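Local coordinates for protein Dot/Icm T4SS effector (Legionella pneumophila, PDB 6VVE) that is a kinase effector of the Dot/Icm secretion system that binds ADP and is activated by the host molecule inositol hexakisphosphate, at residues Gly228-Leu233 with Lys258-Asn263; Phe117-His122 with Glu126-Gly131. All coordinates share one frame; numbering follows the deposited sequence.

Interaction 1. Residues Gly228-Leu233 with Lys258-Asn263; sequences GKDQWL and KWYENN
D230 and Y260 meet through one short hydrogen bond, and these two residues account for nearly all of the 85 Å² buried between 228-233 and 258-263. The backbones stay well apart: the nearest CA atoms, those of D230 and Y260, are 11.0 Å from each other, so the gap is bridged by side chains arriving from opposite directions. Y260 OH donates to D230 OD2 at 2.5 Å, using the anti lone pair of that oxygen, the one turned away from OD1. Carboxylate and phenol ring lie nearly coplanar, their planes 16° apart, and D230 OD2 sits at the ring edge, 3.4 Å from Y260 CE1, rather than over a face. In Y260, CG stands anti to the carbonyl carbon (chi1 -67°), which carries the ring off helix 253-262 so that its hydroxyl reaches the D230 carboxylate. Both carboxylate oxygens have further partners: L268 N bonds OD2 and S269 OG bonds OD1. Y260 OH has a further hydrogen-bond partner in Y234 OH. With D230 buried, this set of bonds probably offsets much of the cost of enclosing a carboxylate. D230 occupies the break between helices 219-229 and 231-239 at the N-cap position, yet its side chain makes no capping bond; the contact is a polar tie between a helix-helix junction and a neighbouring helix in what is probably the helical C-terminal lobe of the kinase.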
loop_
_atom_site.group_PDB
_atom_site.type_symbol
_atom_site.label_atom_id
_atom_site.label_comp_id
_atom_site.label_asym_id
_atom_site.label_seq_id
_atom_site.Cartn_x
_atom_site.Cartn_y
_atom_site.Cartn_z
ATOM N N GLY A 228 2.105 12.657 0.043
ATOM C CA GLY A 228 2.109 11.259 -0.349
ATOM C C GLY A 228 3.468 10.785 -0.825
ATOM O O GLY A 228 3.898 9.684 -0.480
ATOM N N LYS A 229 4.167 11.612 -1.616
ATOM C CA LYS A 229 5.474 11.215 -2.122
ATOM C C LYS A 229 6.502 11.074 -1.004
ATOM O O LYS A 229 7.464 10.312 -1.154
ATOM C CB LYS A 229 5.960 12.221 -3.164
ATOM C CG LYS A 229 5.242 12.101 -4.512
ATOM C CD LYS A 229 6.011 12.784 -5.634
ATOM C CE LYS A 229 7.256 11.997 -6.035
ATOM N NZ LYS A 229 6.927 10.662 -6.615
ATOM N N ASP A 230 6.325 11.797 0.106
ATOM C CA ASP A 230 7.212 11.708 1.258
ATOM C C ASP A 230 6.611 10.878 2.381
ATOM O O ASP A 230 7.142 10.871 3.493
ATOM C CB ASP A 230 7.557 13.112 1.777
ATOM C CG ASP A 230 8.359 13.926 0.757
ATOM O OD1 ASP A 230 8.914 13.316 -0.189
ATOM O OD2 ASP A 230 8.427 15.169 0.902
ATOM N N GLN A 231 5.505 10.187 2.112
ATOM C CA GLN A 231 4.836 9.381 3.126
ATOM C C GLN A 231 5.816 8.462 3.837
ATOM O O GLN A 231 5.856 8.411 5.075
ATOM C CB GLN A 231 3.722 8.573 2.448
ATOM C CG GLN A 231 2.737 7.908 3.356
ATOM C CD GLN A 231 1.605 7.276 2.572
ATOM O OE1 GLN A 231 1.815 6.337 1.803
ATOM N NE2 GLN A 231 0.409 7.813 2.734
ATOM N N TRP A 232 6.605 7.718 3.061
ATOM C CA TRP A 232 7.552 6.763 3.628
ATOM C C TRP A 232 8.445 7.416 4.677
ATOM O O TRP A 232 8.799 6.788 5.686
ATOM C CB TRP A 232 8.416 6.173 2.508
ATOM C CG TRP A 232 9.253 7.217 1.838
ATOM C CD1 TRP A 232 8.879 8.029 0.805
ATOM C CD2 TRP A 232 10.600 7.572 2.160
ATOM N NE1 TRP A 232 9.915 8.874 0.468
ATOM C CE2 TRP A 232 10.982 8.609 1.287
ATOM C CE3 TRP A 232 11.517 7.125 3.111
ATOM C CZ2 TRP A 232 12.249 9.186 1.325
ATOM C CZ3 TRP A 232 12.784 7.702 3.145
ATOM C CH2 TRP A 232 13.131 8.721 2.262
ATOM N N LEU A 233 8.828 8.676 4.454
ATOM C CA LEU A 233 9.725 9.353 5.383
ATOM C C LEU A 233 9.030 9.649 6.702
ATOM O O LEU A 233 9.653 9.544 7.773
ATOM C CB LEU A 233 10.244 10.640 4.749
ATOM C CG LEU A 233 11.269 11.456 5.529
ATOM C CD1 LEU A 233 12.580 10.706 5.647
ATOM C CD2 LEU A 233 11.479 12.820 4.859
ATOM N N LYS A 258 9.156 23.660 7.180
ATOM C CA LYS A 258 9.736 24.892 6.665
ATOM C C LYS A 258 10.191 24.714 5.225
ATOM O O LYS A 258 10.152 25.664 4.442
ATOM C CB LYS A 258 10.908 25.330 7.538
ATOM C CG LYS A 258 11.307 26.788 7.343
ATOM C CD LYS A 258 12.575 27.127 8.111
ATOM C CE LYS A 258 12.785 28.638 8.207
ATOM N NZ LYS A 258 12.592 29.326 6.901
ATOM N N TRP A 259 10.638 23.509 4.865
ATOM C CA TRP A 259 11.065 23.252 3.496
ATOM C C TRP A 259 9.878 23.311 2.542
ATOM O O TRP A 259 9.947 23.961 1.493
ATOM C CB TRP A 259 11.766 21.891 3.415
ATOM C CG TRP A 259 12.525 21.679 2.140
ATOM C CD1 TRP A 259 13.810 22.043 1.890
ATOM C CD2 TRP A 259 12.047 21.038 0.951
ATOM N NE1 TRP A 259 14.163 21.681 0.613
ATOM C CE2 TRP A 259 13.100 21.058 0.016
ATOM C CE3 TRP A 259 10.835 20.447 0.588
ATOM C CZ2 TRP A 259 12.977 20.520 -1.270
ATOM C CZ3 TRP A 259 10.712 19.912 -0.688
ATOM C CH2 TRP A 259 11.781 19.950 -1.598
ATOM N N TYR A 260 8.781 22.627 2.891
ATOM C CA TYR A 260 7.590 22.651 2.045
ATOM C C TYR A 260 7.113 24.086 1.832
ATOM O O TYR A 260 6.795 24.493 0.708
ATOM C CB TYR A 260 6.470 21.817 2.676
ATOM C CG TYR A 260 6.731 20.326 2.749
ATOM C CD1 TYR A 260 7.458 19.675 1.759
ATOM C CD2 TYR A 260 6.244 19.575 3.796
ATOM C CE1 TYR A 260 7.694 18.314 1.827
ATOM C CE2 TYR A 260 6.469 18.202 3.873
ATOM C CZ TYR A 260 7.196 17.583 2.881
ATOM O OH TYR A 260 7.426 16.230 2.960
ATOM N N GLU A 261 7.061 24.871 2.912
ATOM C CA GLU A 261 6.557 26.235 2.807
ATOM C C GLU A 261 7.397 27.066 1.855
ATOM O O GLU A 261 6.877 27.993 1.218
ATOM C CB GLU A 261 6.520 26.889 4.187
ATOM C CG GLU A 261 5.566 26.213 5.167
ATOM C CD GLU A 261 5.695 26.753 6.580
ATOM O OE1 GLU A 261 6.364 27.795 6.761
ATOM O OE2 GLU A 261 5.130 26.133 7.509
ATOM N N ASN A 262 8.692 26.756 1.741
ATOM C CA ASN A 262 9.607 27.558 0.932
ATOM C C ASN A 262 10.020 26.876 -0.362
ATOM O O ASN A 262 10.738 27.484 -1.162
ATOM C CB ASN A 262 10.852 27.916 1.749
ATOM C CG ASN A 262 10.548 28.894 2.871
ATOM O OD1 ASN A 262 10.475 30.100 2.650
ATOM N ND2 ASN A 262 10.355 28.372 4.079
ATOM N N ASN A 263 9.581 25.636 -0.599
ATOM C CA ASN A 263 9.819 24.920 -1.866
ATOM C C ASN A 263 8.459 24.380 -2.321
ATOM O O ASN A 263 8.146 23.203 -2.113
ATOM C CB ASN A 263 10.850 23.809 -1.694
ATOM C CG ASN A 263 12.192 24.327 -1.188
ATOM O OD1 ASN A 263 13.101 24.609 -1.971
ATOM N ND2 ASN A 263 12.317 24.460 0.131
#

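Interaction 2. Residues Phe117-His122 with Glu126-Gly131; sequences FFLKYH and EHFVLG
L119 on the last turns of helix 102-121 faces the loop 128-131 that follows the 3-10 turn, and the closest CA atoms of the two segments, L119 and E126, are 8.3 Å apart. No hydrogen bond joins the segments. Within 117-122 the helical pattern is kept by Y121 N to F117 O at 2.9 Å, whereas 126-131 begins in a 3-10 turn at 126-127 and then runs out as a loop toward strand 132-134. The CB atoms of L119, F128 and L130 point into the gap between the segments, while that of V129 points away.

L119 carries the contact with both methyls, and the two branches divide between two partners. L119 CD2 comes to 3.7 Å from F128 CD1, in an oblique approach to the ring, with the two side chains crossing at about a right angle. A chi2 of 177° stretches L119 CD1 away from its own CA, and this methyl reaches L130 CD1 at 3.7 Å, tip to tip, and also lies 3.8 Å from F128 CB. The leucine is thus wedged between the aromatic and the second leucine, and all three are buried. F210 meets the F128 ring edge-to-face, I112 and Q116 of helix 102-121 also touch L130, and I124 adjoins L119.

V129, on the reverse side of this chain, touches ADP. The contact therefore backs the nucleotide pocket with an apolar core, consistent with the end of a kinase αC helix packing on the αC-β4 loop.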
loop_
_atom_site.group_PDB
_atom_site.type_symbol
_atom_site.label_atom_id
_atom_site.label_comp_id
_atom_site.label_asym_id
_atom_site.label_seq_id
_atom_site.Cartn_x
_atom_site.Cartn_y
_atom_site.Cartn_z
ATOM N N PHE A 117 -0.357 -5.399 -9.978
ATOM C CA PHE A 117 0.678 -5.691 -10.967
ATOM C C PHE A 117 1.900 -4.800 -10.771
ATOM O O PHE A 117 3.041 -5.257 -10.903
ATOM C CB PHE A 117 0.132 -5.530 -12.389
ATOM C CG PHE A 117 -0.533 -6.768 -12.920
ATOM C CD1 PHE A 117 0.230 -7.798 -13.455
ATOM C CD2 PHE A 117 -1.909 -6.908 -12.877
ATOM C CE1 PHE A 117 -0.371 -8.944 -13.945
ATOM C CE2 PHE A 117 -2.516 -8.055 -13.353
ATOM C CZ PHE A 117 -1.748 -9.076 -13.887
ATOM N N PHE A 118 1.681 -3.521 -10.462
ATOM C CA PHE A 118 2.800 -2.648 -10.122
ATOM C C PHE A 118 3.602 -3.233 -8.966
ATOM O O PHE A 118 4.835 -3.315 -9.027
ATOM C CB PHE A 118 2.294 -1.248 -9.764
ATOM C CG PHE A 118 3.370 -0.337 -9.232
ATOM C CD1 PHE A 118 3.715 -0.354 -7.884
ATOM C CD2 PHE A 118 4.039 0.529 -10.079
ATOM C CE1 PHE A 118 4.710 0.467 -7.400
ATOM C CE2 PHE A 118 5.037 1.362 -9.593
ATOM C CZ PHE A 118 5.368 1.330 -8.256
ATOM N N LEU A 119 2.908 -3.656 -7.899
ATOM C CA LEU A 119 3.596 -4.220 -6.746
ATOM C C LEU A 119 4.400 -5.452 -7.134
ATOM O O LEU A 119 5.554 -5.606 -6.709
ATOM C CB LEU A 119 2.591 -4.560 -5.645
ATOM C CG LEU A 119 1.845 -3.396 -5.007
ATOM C CD1 LEU A 119 0.829 -3.923 -3.967
ATOM C CD2 LEU A 119 2.797 -2.412 -4.371
ATOM N N LYS A 120 3.813 -6.337 -7.944
ATOM C CA LYS A 120 4.534 -7.528 -8.380
ATOM C C LYS A 120 5.783 -7.157 -9.169
ATOM O O LYS A 120 6.869 -7.704 -8.930
ATOM C CB LYS A 120 3.614 -8.428 -9.209
ATOM C CG LYS A 120 4.305 -9.668 -9.755
ATOM C CD LYS A 120 3.348 -10.554 -10.532
ATOM C CE LYS A 120 4.101 -11.670 -11.250
ATOM N NZ LYS A 120 3.181 -12.668 -11.864
ATOM N N TYR A 121 5.649 -6.235 -10.123
ATOM C CA TYR A 121 6.768 -5.853 -10.971
ATOM C C TYR A 121 7.854 -5.095 -10.216
ATOM O O TYR A 121 8.922 -4.841 -10.793
ATOM C CB TYR A 121 6.264 -5.012 -12.143
ATOM C CG TYR A 121 5.329 -5.768 -13.079
ATOM C CD1 TYR A 121 5.309 -7.148 -13.107
ATOM C CD2 TYR A 121 4.463 -5.088 -13.925
ATOM C CE1 TYR A 121 4.456 -7.839 -13.961
ATOM C CE2 TYR A 121 3.616 -5.759 -14.782
ATOM C CZ TYR A 121 3.614 -7.134 -14.799
ATOM O OH TYR A 121 2.769 -7.820 -15.641
ATOM N N HIS A 122 7.615 -4.731 -8.953
ATOM C CA HIS A 122 8.638 -4.162 -8.094
ATOM C C HIS A 122 9.001 -5.069 -6.927
ATOM O O HIS A 122 9.808 -4.675 -6.082
ATOM C CB HIS A 122 8.181 -2.799 -7.571
ATOM C CG HIS A 122 8.084 -1.751 -8.634
ATOM N ND1 HIS A 122 7.184 -1.827 -9.675
ATOM C CD2 HIS A 122 8.786 -0.610 -8.826
ATOM C CE1 HIS A 122 7.331 -0.773 -10.459
ATOM N NE2 HIS A 122 8.298 -0.020 -9.967
ATOM N N GLU A 126 4.177 -8.340 -1.220
ATOM C CA GLU A 126 3.988 -8.972 0.080
ATOM C C GLU A 126 3.744 -7.964 1.201
ATOM O O GLU A 126 3.207 -8.343 2.245
ATOM C CB GLU A 126 5.214 -9.834 0.422
ATOM C CG GLU A 126 6.528 -9.051 0.484
ATOM C CD GLU A 126 7.404 -9.258 -0.740
ATOM O OE1 GLU A 126 6.864 -9.331 -1.869
ATOM O OE2 GLU A 126 8.639 -9.357 -0.568
ATOM N N HIS A 127 4.129 -6.707 1.017
ATOM C CA HIS A 127 4.030 -5.693 2.064
ATOM C C HIS A 127 2.690 -4.972 2.079
ATOM O O HIS A 127 2.454 -4.147 2.968
ATOM C CB HIS A 127 5.149 -4.660 1.902
ATOM C CG HIS A 127 6.520 -5.200 2.194
ATOM N ND1 HIS A 127 6.981 -5.411 3.478
ATOM C CD2 HIS A 127 7.533 -5.558 1.368
ATOM C CE1 HIS A 127 8.213 -5.882 3.430
ATOM N NE2 HIS A 127 8.572 -5.985 2.162
ATOM N N PHE A 128 1.810 -5.252 1.129
ATOM C CA PHE A 128 0.531 -4.568 1.013
ATOM C C PHE A 128 -0.575 -5.601 0.851
ATOM O O PHE A 128 -0.413 -6.595 0.137
ATOM C CB PHE A 128 0.533 -3.600 -0.176
ATOM C CG PHE A 128 1.676 -2.627 -0.160
ATOM C CD1 PHE A 128 2.914 -2.986 -0.683
ATOM C CD2 PHE A 128 1.528 -1.365 0.389
ATOM C CE1 PHE A 128 3.976 -2.095 -0.659
ATOM C CE2 PHE A 128 2.587 -0.475 0.414
ATOM C CZ PHE A 128 3.815 -0.844 -0.113
ATOM N N VAL A 129 -1.702 -5.371 1.513
ATOM C CA VAL A 129 -2.819 -6.326 1.527
ATOM C C VAL A 129 -3.896 -5.705 0.640
ATOM O O VAL A 129 -4.782 -4.986 1.087
ATOM C CB VAL A 129 -3.319 -6.620 2.928
ATOM C CG1 VAL A 129 -4.538 -7.531 2.867
ATOM C CG2 VAL A 129 -2.226 -7.241 3.767
ATOM N N LEU A 130 -3.869 -6.059 -0.648
ATOM C CA LEU A 130 -4.911 -5.637 -1.573
ATOM C C LEU A 130 -5.963 -6.740 -1.713
ATOM O O LEU A 130 -5.800 -7.864 -1.217
ATOM C CB LEU A 130 -4.315 -5.281 -2.935
ATOM C CG LEU A 130 -3.486 -3.995 -2.965
ATOM C CD1 LEU A 130 -2.810 -3.802 -4.323
ATOM C CD2 LEU A 130 -4.364 -2.795 -2.644
ATOM N N GLY A 131 -7.048 -6.406 -2.401
ATOM C CA GLY A 131 -8.162 -7.326 -2.528
ATOM C C GLY A 131 -9.135 -6.806 -3.556
ATOM O O GLY A 131 -8.823 -5.892 -4.315
#

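In the fold
Interaction 2 is core packing: its three touching residues are buried, and its centre lies about 7 Å from the centre of the chain. Interaction 1 lies farther out, about 19 Å from that centre, and is only partly buried. They share no secondary-structure element, for 117-122 with 126-131 pairs helix 102-121 with the loop before strand 132-134, whereas 228-233 with 258-263 joins the junction of helices 219-229 and 231-239 to helix 253-262. Their chemistry follows their place: apolar van der Waals contact behind the ADP pocket in one, a single hydrogen bond from a phenol hydroxyl to a carboxylate in the other. Their centres are about 25 Å apart, and they succeed each other along the chain without touching.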